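Local structure of ribonucleoside-diphosphate reductase, alpha chain (Actinobacillus ureae ATCC 25976, 6DQX) at residues G107-D112 with S282-S287; S135-D140 with T268-N273. The protein probably reduces ribonucleoside diphosphates to deoxyribonucleoside diphosphates, as the catalytic alpha subunit of a class Id ribonucleotide reductase. All coordinates share one frame; numbering follows the deposited sequence.

Contact 1 of 2, residues G107-D112 with S282-S287; sequences GSYIGD and SSNDES. With EDO (1,2-ethanediol), chain H.
Tyr109 and Asn284 meet with their flat groups almost perpendicular, the phenol ring and the amide plane standing 88° apart. The amide nitrogen comes to the ring edge, near the ring plane. Asn284 ND2 lies 3.3 Å from Tyr109 CE2. The ring points to the loop because CG is anti to the backbone N (chi1 171°). At the root of the same side chain, Tyr109 CB rests 3.6 Å from Ser283 O. The phenol oxygen turns to Asp140, outside the two segments, and hydrogen-bonds its carboxylate.

Further back along the strand, Ser287 CB packs 3.3 Å from Gly107 O, and Ser282 CB also lies against this carbonyl. The Ser108 and Ser287 hydroxyls stand close together, and both hydrogen-bond the carboxylate of Glu123 on helix 114-130.

No direct hydrogen bond joins the segments. Waters do this work. One accepts from Tyr109 N at 2.8 Å and donates to Glu286 O and to Ser287 OG. A second bridges Ser282 OG and, weakly, Ser108 O. A third accepts from Asn284 ND2 at 2.7 Å and has weak bonds to Gly111 N and Tyr109 O.

The loop is folded on itself as well. Ser283 N donates to Glu286 O, and Ser283 OG accepts from Asp285 N at 3.3 Å. The latter bond makes an ST turn. Strand 288-296 starts just after this loop and pairs antiparallel with strand 105-109. The contact is thus a water-bridged loop packed on the end of a strand in the ribonucleotide reductase barrel domain.

Contact 2 of 2, residues S135-D140 with T268-N273; sequences SAYFGD and TVHASN
Tyr137 and His270 bury the most surface here, where a loop packs on the end of strand 134-137 in the ribonucleotide reductase barrel domain. The strand runs parallel to its neighbours 105-109 and 181-186. The loop passes it in nearly the reverse direction, with no clear direct hydrogen bond between them.

His270 CB sits over one face of the Tyr137 ring. It is 3.6 Å from the ring centroid and 16° off the ring normal, a CH-pi contact. The imidazole continues beyond the phenol rather than covering it. The ring planes are near parallel, at 15°, but slid apart with centroids 5.0 Å from each other, so they barely overlap. Gly139 N of the same segment lies over the centre of the opposite face. The tyrosine ring is therefore sandwiched between the turn that follows it and the histidine methylene.

Tyr137 CG is anti to the backbone N (chi1 178°), which sends the ring out to the loop. Its hydroxyl hydrogen-bonds Asp186 on strand 181-186, and a bound magnesium ion lies about 4 Å from the side chain. Ala271 CB packs on the methylene of the tyrosine, 4.0 Å from Tyr137 CB. The imidazole also meets the ring of Tyr109 on strand 105-109.

Ser135 is the third main contributor. Its OG packs 3.5 Å from Asn273 CA. A water links the same OG to the loop backbone, lying 2.9 Å from Ser135 OG and donating to Ser272 O at 2.8 Å.

In the fold
Both contacts set the long loop between helix 260-264 and strand 288-296 against neighbouring parallel strands of one sheet, 105-109 and 134-137. Their centres are about 8 Å apart, and contact 2 is nested along the chain within the loop closed by contact 1. Both are mainly buried, but contact 1 includes the exposed Asn284, while none of the touching residues of contact 2 is exposed. Contact 1 relies on serines, an amide nitrogen at a ring edge and water; contact 2 centres on aromatic packing. The backbone bond of Tyr137 N to Ser108 O, 2.9 Å, joins the two strands. The Tyr109 hydroxyl ties contact 1 to Asp140, in the loop end of segment 135-140.

Contact 1 of 2, residues G107-D112 with S282-S287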
loop_
_atom_site.group_PDB
_atom_site.type_symbol
_atom_site.label_atom_id
_atom_site.label_comp_id
_atom_site.label_asym_id
_atom_site.label_seq_id
_atom_site.Cartn_x
_atom_site.Cartn_y
_atom_site.Cartn_z
ATOM N N GLY A 107 12.721 7.087 8.900
ATOM C CA GLY A 107 13.119 7.508 7.559
ATOM C C GLY A 107 13.626 6.383 6.721
ATOM O O GLY A 107 14.632 5.771 7.063
ATOM N N SER A 108 12.925 6.096 5.622
ATOM C CA SER A 108 13.251 4.958 4.761
ATOM C C SER A 108 13.870 5.389 3.437
ATOM O O SER A 108 13.552 6.464 2.880
ATOM C CB SER A 108 12.018 4.102 4.468
ATOM O OG SER A 108 11.298 3.841 5.653
ATOM N N TYR A 109 14.743 4.534 2.937
ATOM C CA TYR A 109 15.305 4.654 1.606
ATOM C C TYR A 109 14.509 3.705 0.707
ATOM O O TYR A 109 14.381 2.525 1.023
ATOM C CB TYR A 109 16.773 4.259 1.620
ATOM C CG TYR A 109 17.383 4.151 0.263
ATOM C CD1 TYR A 109 17.900 5.263 -0.381
ATOM C CD2 TYR A 109 17.418 2.903 -0.402
ATOM C CE1 TYR A 109 18.449 5.147 -1.653
ATOM C CE2 TYR A 109 17.932 2.795 -1.668
ATOM C CZ TYR A 109 18.452 3.907 -2.281
ATOM O OH TYR A 109 18.994 3.770 -3.544
ATOM N N ILE A 110 13.975 4.228 -0.389
ATOM C CA ILE A 110 13.205 3.390 -1.345
ATOM C C ILE A 110 14.090 2.936 -2.504
ATOM O O ILE A 110 14.416 3.720 -3.386
ATOM C CB ILE A 110 11.967 4.130 -1.885
ATOM C CG1 ILE A 110 11.118 4.648 -0.718
ATOM C CG2 ILE A 110 11.135 3.162 -2.772
ATOM C CD1 ILE A 110 9.890 5.451 -1.083
ATOM N N GLY A 111 14.515 1.668 -2.500
ATOM C CA GLY A 111 15.286 1.144 -3.623
ATOM C C GLY A 111 14.439 1.036 -4.882
ATOM O O GLY A 111 13.217 0.941 -4.813
ATOM N N ASP A 112 15.104 1.036 -6.032
ATOM C CA ASP A 112 14.438 1.082 -7.336
ATOM C C ASP A 112 13.896 -0.303 -7.750
ATOM O O ASP A 112 14.323 -0.877 -8.765
ATOM C CB ASP A 112 15.442 1.599 -8.376
ATOM C CG ASP A 112 14.812 1.919 -9.718
ATOM O OD1 ASP A 112 13.653 2.402 -9.798
ATOM O OD2 ASP A 112 15.523 1.717 -10.719
ATOM N N SER A 282 20.053 6.757 5.550
ATOM C CA SER A 282 19.170 5.611 5.313
ATOM C C SER A 282 19.721 4.864 4.102
ATOM O O SER A 282 20.485 5.420 3.316
ATOM C CB SER A 282 17.731 6.067 5.110
ATOM O OG SER A 282 17.655 7.080 4.137
ATOM N N SER A 283 19.383 3.576 3.987
ATOM C CA SER A 283 19.956 2.746 2.916
ATOM C C SER A 283 19.030 1.569 2.655
ATOM O O SER A 283 18.031 1.406 3.325
ATOM C CB SER A 283 21.306 2.187 3.359
ATOM O OG SER A 283 21.101 1.339 4.455
ATOM N N ASN A 284 19.414 0.716 1.711
ATOM C CA ASN A 284 18.705 -0.552 1.454
ATOM C C ASN A 284 18.489 -1.420 2.710
ATOM O O ASN A 284 17.448 -2.084 2.821
ATOM C CB ASN A 284 19.469 -1.382 0.387
ATOM C CG ASN A 284 19.378 -0.794 -1.011
ATOM O OD1 ASN A 284 20.401 -0.595 -1.688
ATOM N ND2 ASN A 284 18.160 -0.511 -1.462
ATOM N N ASP A 285 19.422 -1.375 3.666
ATOM C CA ASP A 285 19.363 -2.194 4.874
ATOM C C ASP A 285 19.001 -1.472 6.193
ATOM O O ASP A 285 18.734 -2.144 7.178
ATOM C CB ASP A 285 20.685 -2.976 5.067
ATOM C CG ASP A 285 21.918 -2.070 5.152
ATOM O OD1 ASP A 285 22.472 -1.726 4.080
ATOM O OD2 ASP A 285 22.363 -1.710 6.271
ATOM N N GLU A 286 18.976 -0.130 6.194
ATOM C CA GLU A 286 18.732 0.654 7.399
ATOM C C GLU A 286 17.749 1.807 7.164
ATOM O O GLU A 286 17.900 2.550 6.225
ATOM C CB GLU A 286 20.051 1.215 7.914
ATOM C CG GLU A 286 20.909 0.176 8.628
ATOM C CD GLU A 286 22.163 0.773 9.260
ATOM O OE1 GLU A 286 22.800 1.664 8.668
ATOM O OE2 GLU A 286 22.543 0.331 10.356
ATOM N N SER A 287 16.782 1.943 8.054
ATOM C CA SER A 287 15.854 3.097 8.065
ATOM C C SER A 287 16.193 3.888 9.343
ATOM O O SER A 287 16.227 3.323 10.439
ATOM C CB SER A 287 14.418 2.627 8.100
ATOM O OG SER A 287 14.136 1.969 6.879
HETATM C C1 EDO H . 9.779 -0.387 -10.795
HETATM O O1 EDO H . 10.890 -0.913 -11.522
HETATM C C2 EDO H . 10.306 0.667 -9.834
HETATM O O2 EDO H . 10.927 1.730 -10.570
HETATM O O HOH W 1 15.308 8.394 4.019
HETATM O O HOH W 2 15.454 2.311 4.557
HETATM O O HOH W 3 15.682 -0.351 -0.463
#

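Contact 2 of 2, residues S135-D140 with T268-N273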
loop_
_atom_site.group_PDB
_atom_site.type_symbol
_atom_site.label_atom_id
_atom_site.label_comp_id
_atom_site.label_asym_id
_atom_site.label_seq_id
_atom_site.Cartn_x
_atom_site.Cartn_y
_atom_site.Cartn_z
ATOM N N SER A 135 8.862 9.168 6.972
ATOM C CA SER A 135 9.363 9.850 5.800
ATOM C C SER A 135 10.131 8.882 4.938
ATOM O O SER A 135 10.628 7.840 5.420
ATOM C CB SER A 135 10.283 11.028 6.221
ATOM O OG SER A 135 11.388 10.523 6.957
ATOM N N ALA A 136 10.309 9.254 3.681
ATOM C CA ALA A 136 11.101 8.449 2.778
ATOM C C ALA A 136 11.734 9.191 1.625
ATOM O O ALA A 136 11.236 10.240 1.152
ATOM C CB ALA A 136 10.260 7.253 2.261
ATOM N N TYR A 137 12.832 8.636 1.149
ATOM C CA TYR A 137 13.551 9.183 -0.002
ATOM C C TYR A 137 13.160 8.440 -1.286
ATOM O O TYR A 137 13.361 7.233 -1.372
ATOM C CB TYR A 137 15.051 9.071 0.197
ATOM C CG TYR A 137 15.886 9.563 -0.963
ATOM C CD1 TYR A 137 15.849 10.906 -1.360
ATOM C CD2 TYR A 137 16.704 8.706 -1.668
ATOM C CE1 TYR A 137 16.633 11.364 -2.424
ATOM C CE2 TYR A 137 17.478 9.146 -2.750
ATOM C CZ TYR A 137 17.434 10.483 -3.115
ATOM O OH TYR A 137 18.205 10.948 -4.159
ATOM N N PHE A 138 12.698 9.210 -2.271
ATOM C CA PHE A 138 12.190 8.711 -3.582
ATOM C C PHE A 138 13.162 8.892 -4.735
ATOM O O PHE A 138 12.905 8.410 -5.858
ATOM C CB PHE A 138 10.871 9.422 -3.921
ATOM C CG PHE A 138 9.713 8.966 -3.106
ATOM C CD1 PHE A 138 9.580 9.347 -1.781
ATOM C CD2 PHE A 138 8.728 8.141 -3.657
ATOM C CE1 PHE A 138 8.516 8.945 -1.013
ATOM C CE2 PHE A 138 7.666 7.746 -2.888
ATOM C CZ PHE A 138 7.543 8.129 -1.565
ATOM N N GLY A 139 14.283 9.571 -4.496
ATOM C CA GLY A 139 15.138 10.028 -5.579
ATOM C C GLY A 139 15.929 9.003 -6.369
ATOM O O GLY A 139 16.472 9.327 -7.431
ATOM N N ASP A 140 16.040 7.778 -5.862
ATOM C CA ASP A 140 16.692 6.714 -6.620
ATOM C C ASP A 140 15.704 5.847 -7.407
ATOM O O ASP A 140 16.129 4.934 -8.112
ATOM C CB ASP A 140 17.605 5.875 -5.710
ATOM C CG ASP A 140 18.949 6.566 -5.430
ATOM O OD1 ASP A 140 19.326 7.508 -6.145
ATOM O OD2 ASP A 140 19.651 6.125 -4.507
ATOM N N THR A 268 25.603 8.252 3.341
ATOM C CA THR A 268 24.965 9.450 2.789
ATOM C C THR A 268 23.640 9.774 3.466
ATOM O O THR A 268 22.852 8.871 3.738
ATOM C CB THR A 268 24.669 9.230 1.290
ATOM O OG1 THR A 268 25.811 8.640 0.672
ATOM C CG2 THR A 268 24.308 10.542 0.581
ATOM N N VAL A 269 23.381 11.068 3.692
ATOM C CA VAL A 269 22.092 11.543 4.139
ATOM C C VAL A 269 21.334 11.920 2.863
ATOM O O VAL A 269 21.663 12.916 2.220
ATOM C CB VAL A 269 22.197 12.742 5.128
ATOM C CG1 VAL A 269 20.815 13.203 5.570
ATOM C CG2 VAL A 269 23.015 12.338 6.361
ATOM N N HIS A 270 20.343 11.100 2.479
ATOM C CA HIS A 270 19.577 11.331 1.255
ATOM C C HIS A 270 18.493 12.357 1.416
ATOM O O HIS A 270 18.084 13.007 0.433
ATOM C CB HIS A 270 18.903 10.023 0.772
ATOM C CG HIS A 270 19.855 8.891 0.545
ATOM N ND1 HIS A 270 20.734 8.862 -0.513
ATOM C CD2 HIS A 270 20.036 7.731 1.214
ATOM C CE1 HIS A 270 21.446 7.750 -0.463
ATOM N NE2 HIS A 270 21.025 7.035 0.566
ATOM N N ALA A 271 17.962 12.437 2.637
ATOM C CA ALA A 271 16.733 13.148 2.944
ATOM C C ALA A 271 16.678 13.433 4.437
ATOM O O ALA A 271 17.404 12.825 5.231
ATOM C CB ALA A 271 15.518 12.289 2.560
ATOM N N SER A 272 15.789 14.327 4.817
ATOM C CA SER A 272 15.459 14.535 6.230
ATOM C C SER A 272 14.141 13.842 6.612
ATOM O O SER A 272 13.656 12.927 5.894
ATOM C CB SER A 272 15.514 16.052 6.533
ATOM O OG SER A 272 15.307 16.325 7.917
ATOM N N ASN A 273 13.571 14.220 7.747
ATOM C CA ASN A 273 12.405 13.568 8.308
ATOM C C ASN A 273 11.161 14.417 8.072
ATOM O O ASN A 273 11.198 15.389 7.331
ATOM C CB ASN A 273 12.595 13.326 9.794
ATOM C CG ASN A 273 12.619 14.620 10.587
ATOM O OD1 ASN A 273 13.311 15.545 10.195
ATOM N ND2 ASN A 273 11.842 14.711 11.652
HETATM O O HOH W 4 13.553 10.256 5.039
HETATM O O HOH W 5 21.181 10.764 -2.402
#